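Putative tryptophan halogenase (Xanthomonas campestris pv. campestris, PDB 6Y1W) is a flavin-dependent halogenase of the tryptophan halogenase family, which probably uses reduced FAD, oxygen and halide to halogenate an aromatic substrate. Local coordinates at the interface of chains A and B. Numbering follows the deposited sequence. Chains: chain A/B, Putative tryptophan halogenase.

Contact 1: the interface of chains A and B. Residues chain A 372-373, 376, 379; chain B 421, 424-425, 428.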
# COMPACT_ATOMS: atom_id res chain seq x y z
N VAL A 372 19.42 11.37 3.14
CA VAL A 372 18.27 10.93 2.35
C VAL A 372 17.63 9.70 2.99
O VAL A 372 16.40 9.54 2.95
CB VAL A 372 18.62 10.68 0.87
CG1 VAL A 372 19.48 9.44 0.66
CG2 VAL A 372 17.33 10.51 0.05
N ASP A 373 18.45 8.82 3.59
CA ASP A 373 17.92 7.67 4.31
C ASP A 373 17.16 8.10 5.56
O ASP A 373 16.08 7.57 5.87
CB ASP A 373 19.04 6.70 4.70
CG ASP A 373 19.64 5.95 3.51
OD1 ASP A 373 19.13 6.04 2.38
OD2 ASP A 373 20.63 5.25 3.73
N GLU A 376 13.73 9.58 4.52
CA GLU A 376 12.77 8.58 4.13
C GLU A 376 12.23 7.84 5.36
O GLU A 376 11.02 7.63 5.49
CB GLU A 376 13.41 7.60 3.15
CG GLU A 376 12.60 6.36 2.78
CD GLU A 376 11.37 6.63 1.93
OE1 GLU A 376 11.34 7.65 1.22
OE2 GLU A 376 10.42 5.81 1.97
N ARG A 379 9.81 10.05 7.24
CA ARG A 379 8.55 10.24 6.50
C ARG A 379 7.62 9.05 6.69
O ARG A 379 6.40 9.22 6.91
CB ARG A 379 8.86 10.44 5.02
CG ARG A 379 7.68 10.96 4.22
CD ARG A 379 7.88 10.69 2.73
NE ARG A 379 7.31 9.39 2.38
CZ ARG A 379 8.01 8.41 1.84
NH1 ARG A 379 9.28 8.61 1.57
NH2 ARG A 379 7.44 7.25 1.56
N HIS B 421 13.67 12.86 -4.75
CA HIS B 421 13.91 12.07 -3.56
C HIS B 421 14.13 10.60 -3.91
O HIS B 421 15.01 9.95 -3.33
CB HIS B 421 12.75 12.23 -2.58
CG HIS B 421 12.85 11.30 -1.41
ND1 HIS B 421 13.86 11.41 -0.47
CD2 HIS B 421 12.13 10.20 -1.07
CE1 HIS B 421 13.73 10.43 0.41
NE2 HIS B 421 12.70 9.68 0.06
N GLU B 424 17.60 10.17 -5.47
CA GLU B 424 18.64 10.34 -4.46
C GLU B 424 18.72 9.12 -3.54
O GLU B 424 19.81 8.70 -3.14
CB GLU B 424 18.37 11.59 -3.62
CG GLU B 424 18.54 12.95 -4.34
CD GLU B 424 18.08 14.14 -3.49
OE1 GLU B 424 17.34 13.93 -2.50
OE2 GLU B 424 18.45 15.29 -3.82
N LEU B 425 17.57 8.55 -3.17
CA LEU B 425 17.56 7.35 -2.33
C LEU B 425 18.30 6.21 -3.02
O LEU B 425 19.08 5.48 -2.41
CB LEU B 425 16.11 6.97 -2.03
CG LEU B 425 15.92 5.82 -1.05
CD1 LEU B 425 16.48 6.24 0.31
CD2 LEU B 425 14.43 5.41 -0.93
N GLN B 428 22.14 6.98 -3.32
CA GLN B 428 22.90 6.90 -2.08
C GLN B 428 23.02 5.47 -1.58
O GLN B 428 24.10 5.03 -1.19
CB GLN B 428 22.25 7.75 -0.98
CG GLN B 428 22.78 7.45 0.45
CD GLN B 428 24.22 7.89 0.67
OE1 GLN B 428 24.92 7.37 1.54
NE2 GLN B 428 24.65 8.86 -0.11
O HOH W 1 23.45 5.57 3.32

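Contact 2: the interface of chains A and B. Residues chain A 116; chain B 38, 72, 363.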
# COMPACT_ATOMS: atom_id res chain seq x y z
N TRP A 116 -15.41 -7.94 -6.09
CA TRP A 116 -14.33 -7.07 -6.55
C TRP A 116 -14.75 -5.61 -6.63
O TRP A 116 -13.90 -4.72 -6.47
CB TRP A 116 -13.75 -7.53 -7.90
CG TRP A 116 -14.63 -7.43 -9.13
CD1 TRP A 116 -15.25 -8.46 -9.76
CD2 TRP A 116 -14.91 -6.25 -9.93
NE1 TRP A 116 -15.92 -8.01 -10.88
CE2 TRP A 116 -15.74 -6.66 -10.99
CE3 TRP A 116 -14.55 -4.90 -9.83
CZ2 TRP A 116 -16.21 -5.78 -11.95
CZ3 TRP A 116 -15.04 -4.02 -10.79
CH2 TRP A 116 -15.84 -4.47 -11.83
N LEU B 38 -21.13 -5.07 -15.15
CA LEU B 38 -21.40 -5.13 -13.72
C LEU B 38 -22.82 -4.69 -13.38
O LEU B 38 -23.53 -5.40 -12.65
CB LEU B 38 -20.42 -4.25 -12.94
CG LEU B 38 -20.63 -4.26 -11.42
CD1 LEU B 38 -20.13 -5.60 -10.87
CD2 LEU B 38 -19.88 -3.09 -10.75
N LEU B 72 -12.03 -9.46 -14.79
CA LEU B 72 -13.21 -8.88 -14.13
C LEU B 72 -14.42 -8.91 -15.06
O LEU B 72 -15.55 -9.14 -14.61
CB LEU B 72 -12.94 -7.44 -13.69
CG LEU B 72 -11.78 -7.17 -12.75
CD1 LEU B 72 -11.78 -5.70 -12.38
CD2 LEU B 72 -11.91 -8.04 -11.53
N GLN B 363 -15.84 0.77 -8.33
CA GLN B 363 -15.66 0.49 -6.91
C GLN B 363 -16.22 1.58 -6.01
O GLN B 363 -16.30 1.37 -4.79
CB GLN B 363 -14.15 0.26 -6.62
CG GLN B 363 -13.65 -1.01 -7.31
CD GLN B 363 -12.22 -1.38 -6.95
OE1 GLN B 363 -11.36 -0.52 -6.90
NE2 GLN B 363 -11.98 -2.66 -6.70

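Contact 3: the interface of chains A and B. Residues chain A 458-459, 461-462, 464; chain B 42, 367.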
# COMPACT_ATOMS: atom_id res chain seq x y z
N HIS A 458 -26.20 5.25 2.54
CA HIS A 458 -26.31 4.55 1.28
C HIS A 458 -25.33 3.40 1.29
O HIS A 458 -24.47 3.32 2.16
CB HIS A 458 -26.01 5.49 0.10
CG HIS A 458 -26.97 6.63 -0.00
ND1 HIS A 458 -28.21 6.50 -0.60
CD2 HIS A 458 -26.90 7.89 0.48
CE1 HIS A 458 -28.85 7.65 -0.50
NE2 HIS A 458 -28.08 8.51 0.14
N HIS A 459 -25.53 2.47 0.38
CA HIS A 459 -24.57 1.40 0.13
C HIS A 459 -24.32 1.29 -1.36
O HIS A 459 -25.01 1.92 -2.18
CB HIS A 459 -25.09 0.06 0.68
CG HIS A 459 -26.37 -0.37 0.05
ND1 HIS A 459 -27.59 -0.25 0.68
CD2 HIS A 459 -26.63 -0.94 -1.15
CE1 HIS A 459 -28.54 -0.71 -0.11
NE2 HIS A 459 -27.99 -1.13 -1.23
N PRO A 461 -24.56 0.36 -5.01
CA PRO A 461 -25.71 -0.16 -5.77
C PRO A 461 -25.54 -1.56 -6.35
O PRO A 461 -26.54 -2.16 -6.77
CB PRO A 461 -25.91 0.90 -6.88
CG PRO A 461 -24.63 1.63 -6.97
CD PRO A 461 -23.98 1.59 -5.60
N VAL A 462 -24.34 -2.13 -6.39
CA VAL A 462 -24.25 -3.49 -6.90
C VAL A 462 -25.07 -4.44 -6.02
O VAL A 462 -25.58 -5.45 -6.49
CB VAL A 462 -22.79 -3.95 -7.02
CG1 VAL A 462 -22.22 -4.28 -5.64
CG2 VAL A 462 -22.68 -5.16 -7.93
N ASP A 464 -27.92 -3.84 -4.94
CA ASP A 464 -29.35 -3.76 -5.27
C ASP A 464 -29.73 -4.73 -6.37
O ASP A 464 -30.93 -4.88 -6.67
CB ASP A 464 -29.74 -2.33 -5.67
CG ASP A 464 -29.63 -1.34 -4.54
OD1 ASP A 464 -30.06 -1.65 -3.39
OD2 ASP A 464 -29.13 -0.23 -4.78
N GLN B 42 -29.52 -2.99 -14.07
CA GLN B 42 -30.29 -1.94 -13.42
C GLN B 42 -30.02 -0.53 -13.90
O GLN B 42 -30.67 0.40 -13.40
CB GLN B 42 -30.10 -1.98 -11.90
CG GLN B 42 -28.73 -1.55 -11.42
CD GLN B 42 -28.53 -1.99 -9.97
OE1 GLN B 42 -29.33 -2.76 -9.43
NE2 GLN B 42 -27.46 -1.52 -9.35
N GLN B 367 -24.91 5.27 -5.60
CA GLN B 367 -26.37 5.22 -5.48
C GLN B 367 -26.91 6.62 -5.69
O GLN B 367 -27.78 6.86 -6.54
CB GLN B 367 -26.76 4.69 -4.08
CG GLN B 367 -27.72 3.50 -4.08
CD GLN B 367 -27.92 2.88 -2.69
OE1 GLN B 367 -27.67 3.52 -1.65
NE2 GLN B 367 -28.37 1.64 -2.67
O HOH W 2 -31.64 -3.98 -9.29

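Contact 1: the interface of chains A and B
Two helices meet here at the two-fold symmetric interface of the halogenase pair: A:Val372 and A:Glu376, one turn apart on helix 371-397, pack against B:His421 and B:Gln428 of helix 417-429. B:His421 donates through NE2 to the carboxylate oxygen OE1 of A:Glu376 at 2.7 Å, in a nearly straight hydrogen bond. OE1 receives it on its anti lone pair, the one facing away from OE2, and lies in the imidazole plane. Carboxylate and ring planes are only 16° apart, so the two flat groups are nearly coplanar although the side chains cross at about a right angle. A bend at chi2 (70°) turns the A:Glu376 carboxylate back toward the ring. A:Arg379, one turn further on, lies beside the same carboxylate, though its modelled spacing there is doubtfully short.

A:Val372 splits its methyls between two neighbours. CG2 rests 3.6 Å from CE1 of B:His421 and also meets ND1, while CG1 packs 3.6 Å from CB of B:Gln428, the two side chains running past each other in opposite directions. Beyond them, water 1 bridges A:Asp373 OD2, at 2.9 Å, to the amide oxygen OE1 of B:Gln428.

Contact 2: the interface of chains A and B
The side-chain amide NE2 of B:Gln363 donates to the main-chain carbonyl O of A:Trp116 at 2.8 Å, a short and straight bond (166° at the hydrogen) between the subunits of this flavin-dependent halogenase. The donor sits nearly along the C=O axis, and the carbonyl oxygen lies in the amide plane of the glutamine. B:Gln363 is the last residue of helix 350-363, and its chain stays extended beyond CG to carry the amide across to the partner.

A:Trp116 belongs to a loop and pushes its indole between two leucines of chain B, which probably limits the turning of the ring. Its CG stands between the backbone N and the carbonyl carbon (chi1 68°), which folds the ring back on the same side as the bonded carbonyl. B:Leu72, at the end of helix 65-72, covers one face with both methyls: CD2 lies 3.7 Å from the centroid of the five-membered ring, and CD1 lies 3.9 Å from that of the six-membered ring. The isobutyl fork thus spans both rings in paired CH-pi contacts, and CB adds its bulk near CE2.

On the opposite face, B:Leu38 comes in at the rim, its CD1 4.1 Å from CZ2 of A:Trp116. This leucine lies near the end of helix 25-39, the helix that begins in the Rossmann glycine loop, expected to bind FAD.

Contact 3: the interface of chains A and B
The pyrrolidine ring of A:Pro461, which starts the 3-10 helix 461-465 of this tryptophan halogenase family member, lies between two glutamines of the other chain: its CD is 3.8 Å from the backbone N of B:Gln367, and its CB faces the amide of B:Gln42. Around this apolar centre the contact is polar. B:Gln42 donates from NE2 to the carbonyl O of A:Pro461 at 2.8 Å, from well above the carbonyl plane, while its OE1 meets water 2, which also bonds to A:Asp464 O.

B:Gln367, extended beyond CG, uses both ends of its amide. NE2 donates to the carboxylate OD2 of A:Asp464 at 2.9 Å, on the syn lone pair, with the two planes 15° apart. The same NE2 lies 3.1 Å above the imidazole plane of A:His459, toward the rim. OE1 accepts two longer bonds from opposite faces of its plane, a bent one from ND1 of A:His458 at 3.2 Å and one from the backbone N of A:His459 at 3.1 Å. A:His459 O, also an acceptor, presses unfavourably close to OE1. The nearly eclipsed chi1 of B:Gln367 (-127°) is probably a cost of meeting these partners together. A:His459 NE2 donates to A:Asp464 OD1 at 3.0 Å from above the carboxylate plane, probably steadying it.

Contact 2 and contact 3 are close neighbours, their C-alpha centres about 13 Å apart, whereas contact 1 lies about 37 Å from contact 2 and 44 Å from contact 3. Chain B supplies neighbouring stretches to the nearer pair: residues 38 and 42 at and beyond the end of helix 25-39, and 363 and 367 at and beyond the end of helix 350-363. Two-fold symmetry repeats each contact with the chains exchanged. All three centres lie 24 to 34 Å from the predicted active-site lysine (A:Lys89 for contacts 1 and 3, B:Lys89 for contact 2), so they more likely serve assembly, if this dimer is biological.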